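Local coordinates for protein C2 toxin component I (Clostridium botulinum, PDB 2J3Z) that probably transfers ADP-ribose from NAD to actin, acting as the enzymatic component of the binary C2 toxin, at residues T294-R299 / I364-L369. The protein carries 1 engineered substitution. Residues are numbered along the deposited sequence; the frame is centred on the assembly and turned at random.
With SO4 (sulfate ion), chain M.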
loop_
_atom_site.group_PDB
_atom_site.type_symbol
_atom_site.label_atom_id
_atom_site.label_comp_id
_atom_site.label_asym_id
_atom_site.label_seq_id
_atom_site.Cartn_x
_atom_site.Cartn_y
_atom_site.Cartn_z
ATOM N N THR A 294 1.475 -15.090 2.637
ATOM C CA THR A 294 0.808 -13.792 2.773
ATOM C C THR A 294 1.087 -12.864 1.572
ATOM O O THR A 294 2.256 -12.650 1.204
ATOM C CB THR A 294 1.240 -13.094 4.088
ATOM O OG1 THR A 294 0.886 -13.932 5.202
ATOM C CG2 THR A 294 0.562 -11.749 4.228
ATOM N N LEU A 295 0.025 -12.327 0.957
ATOM C CA LEU A 295 0.208 -11.370 -0.131
ATOM C C LEU A 295 -0.921 -10.349 -0.279
ATOM O O LEU A 295 -1.974 -10.460 0.344
ATOM C CB LEU A 295 0.404 -12.092 -1.460
ATOM C CG LEU A 295 -0.886 -12.601 -2.108
ATOM C CD1 LEU A 295 -0.710 -12.624 -3.601
ATOM C CD2 LEU A 295 -1.255 -13.972 -1.543
ATOM N N ILE A 296 -0.672 -9.358 -1.127
ATOM C CA ILE A 296 -1.660 -8.345 -1.414
ATOM C C ILE A 296 -2.404 -8.674 -2.719
ATOM O O ILE A 296 -1.788 -9.003 -3.765
ATOM C CB ILE A 296 -1.038 -6.929 -1.460
ATOM C CG1 ILE A 296 -0.155 -6.681 -0.230
ATOM C CG2 ILE A 296 -2.112 -5.876 -1.560
ATOM C CD1 ILE A 296 -0.931 -6.513 1.081
ATOM N N ALA A 297 -3.733 -8.606 -2.626
ATOM C CA ALA A 297 -4.599 -8.747 -3.776
ATOM C C ALA A 297 -5.569 -7.577 -3.687
ATOM O O ALA A 297 -5.714 -6.956 -2.638
ATOM C CB ALA A 297 -5.299 -10.073 -3.784
ATOM N N TYR A 298 -6.204 -7.267 -4.806
ATOM C CA TYR A 298 -6.989 -6.047 -4.959
ATOM C C TYR A 298 -8.427 -6.315 -5.369
ATOM O O TYR A 298 -8.701 -7.220 -6.179
ATOM C CB TYR A 298 -6.323 -5.177 -6.034
ATOM C CG TYR A 298 -5.008 -4.609 -5.573
ATOM C CD1 TYR A 298 -3.801 -5.254 -5.839
ATOM C CD2 TYR A 298 -4.977 -3.425 -4.844
ATOM C CE1 TYR A 298 -2.590 -4.712 -5.386
ATOM C CE2 TYR A 298 -3.795 -2.873 -4.414
ATOM C CZ TYR A 298 -2.602 -3.502 -4.670
ATOM O OH TYR A 298 -1.439 -2.897 -4.200
ATOM N N ARG A 299 -9.321 -5.491 -4.838
ATOM C CA ARG A 299 -10.725 -5.520 -5.210
ATOM C C ARG A 299 -11.223 -4.088 -5.305
ATOM O O ARG A 299 -11.383 -3.415 -4.293
ATOM C CB ARG A 299 -11.550 -6.289 -4.161
ATOM C CG ARG A 299 -12.992 -6.455 -4.505
ATOM C CD ARG A 299 -13.725 -7.409 -3.507
ATOM N NE ARG A 299 -15.174 -7.251 -3.670
ATOM C CZ ARG A 299 -15.905 -7.775 -4.654
ATOM N NH1 ARG A 299 -17.206 -7.527 -4.702
ATOM N NH2 ARG A 299 -15.340 -8.532 -5.583
ATOM N N ILE A 364 -10.593 1.162 -3.397
ATOM C CA ILE A 364 -9.636 0.179 -3.816
ATOM C C ILE A 364 -9.223 -0.522 -2.571
ATOM O O ILE A 364 -8.404 0.009 -1.830
ATOM C CB ILE A 364 -8.366 0.846 -4.443
ATOM C CG1 ILE A 364 -8.727 1.792 -5.596
ATOM C CG2 ILE A 364 -7.364 -0.214 -4.918
ATOM C CD1 ILE A 364 -7.663 2.895 -5.875
ATOM N N PHE A 365 -9.816 -1.692 -2.314
ATOM C CA PHE A 365 -9.390 -2.544 -1.219
ATOM C C PHE A 365 -8.013 -3.170 -1.532
ATOM O O PHE A 365 -7.837 -3.852 -2.559
ATOM C CB PHE A 365 -10.381 -3.676 -1.017
ATOM C CG PHE A 365 -11.631 -3.292 -0.281
ATOM C CD1 PHE A 365 -11.579 -2.878 1.055
ATOM C CD2 PHE A 365 -12.873 -3.390 -0.912
ATOM C CE1 PHE A 365 -12.750 -2.553 1.746
ATOM C CE2 PHE A 365 -14.049 -3.050 -0.226
ATOM C CZ PHE A 365 -13.982 -2.641 1.103
ATOM N N ARG A 366 -7.053 -2.929 -0.655
ATOM C CA ARG A 366 -5.740 -3.535 -0.752
ATOM C C ARG A 366 -5.694 -4.528 0.410
ATOM O O ARG A 366 -5.525 -4.150 1.588
ATOM C CB ARG A 366 -4.643 -2.476 -0.682
ATOM C CG ARG A 366 -3.226 -3.003 -0.676
ATOM C CD ARG A 366 -2.183 -1.846 -0.836
ATOM N NE ARG A 366 -0.822 -2.354 -0.772
ATOM C CZ ARG A 366 -0.089 -2.443 0.345
ATOM N NH1 ARG A 366 -0.588 -2.031 1.511
ATOM N NH2 ARG A 366 1.156 -2.945 0.304
ATOM N N LEU A 367 -5.843 -5.803 0.034
ATOM C CA LEU A 367 -6.184 -6.884 0.953
ATOM C C LEU A 367 -4.998 -7.733 1.268
ATOM O O LEU A 367 -4.374 -8.280 0.376
ATOM C CB LEU A 367 -7.247 -7.786 0.317
ATOM C CG LEU A 367 -8.760 -7.586 0.487
ATOM C CD1 LEU A 367 -9.233 -6.308 1.212
ATOM C CD2 LEU A 367 -9.412 -7.721 -0.856
ATOM N N ARG A 368 -4.705 -7.847 2.554
ATOM C CA ARG A 368 -3.674 -8.733 3.013
ATOM C C ARG A 368 -4.327 -10.086 3.192
ATOM O O ARG A 368 -5.143 -10.282 4.108
ATOM C CB ARG A 368 -3.054 -8.257 4.341
ATOM C CG ARG A 368 -1.817 -9.086 4.736
ATOM C CD ARG A 368 -1.128 -8.678 6.049
ATOM N NE ARG A 368 -0.735 -7.270 6.044
ATOM C CZ ARG A 368 -1.023 -6.393 7.018
ATOM N NH1 ARG A 368 -0.623 -5.117 6.930
ATOM N NH2 ARG A 368 -1.698 -6.787 8.094
ATOM N N LEU A 369 -3.969 -11.017 2.314
ATOM C CA LEU A 369 -4.440 -12.376 2.481
ATOM C C LEU A 369 -3.373 -13.132 3.231
ATOM O O LEU A 369 -2.243 -13.199 2.766
ATOM C CB LEU A 369 -4.703 -13.015 1.118
ATOM C CG LEU A 369 -5.496 -12.160 0.135
ATOM C CD1 LEU A 369 -5.500 -12.796 -1.278
ATOM C CD2 LEU A 369 -6.922 -11.773 0.643
HETATM S S SO4 M . -19.198 -8.610 -7.628
HETATM O O1 SO4 M . -19.393 -8.383 -6.198
HETATM O O2 SO4 M . -18.569 -7.454 -8.282
HETATM O O3 SO4 M . -18.302 -9.766 -7.797
HETATM O O4 SO4 M . -20.498 -8.817 -8.269
#
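R299 and F365, A297 and L367, and L295 and L369 form three antiparallel hydrogen-bonded pairs joining strands 295-301 and 363-369 in the five-stranded sheet of a mono-ADP-ribosyltransferase fold. Of the six backbone bonds, the straightest runs from L369 N to L295 O (2.9 Å, 168°); the one from F365 N to R299 O approaches from above the carbonyl plane. Carbonyls of 363-369 also take CA-H...O contacts, I296 CA lying 3.3 Å from L367 O.

Apolar contacts on the face of L295, A297 and R299 centre on L369, whose CD1 meets A297 CB at 3.7 Å. F398 of strand 397-411 packs edge-to-face on the F365 ring and also touches L367 and R299.

The other face carries I296, Y298, R366 and R368. R366 runs extended beside Y298, with CG 3.8 Å from Y298 CE2 and the ring and guanidinium planes 50° apart. I296 CD1 sits over one guanidinium face. Y298 OH lies at its edge, 3.5 Å from R366 NE; D220 joins the two, hydrogen-bonded to the hydroxyl and salt-bridged to NE. E218 and D422 complete three salt bridges to this buried arginine.

R299 leaves the sheet extended, CG anti to the backbone N (chi1 -176°), and its NH2 bonds S348 O. Both residues sit where the family's R-S-E motif is expected, consistent with R299 facing the NAD pocket. Its NH1 donates to O1 of a sulfate, probably a crystallisation additive, at 2.8 Å; R265 NH1 bonds the same ion.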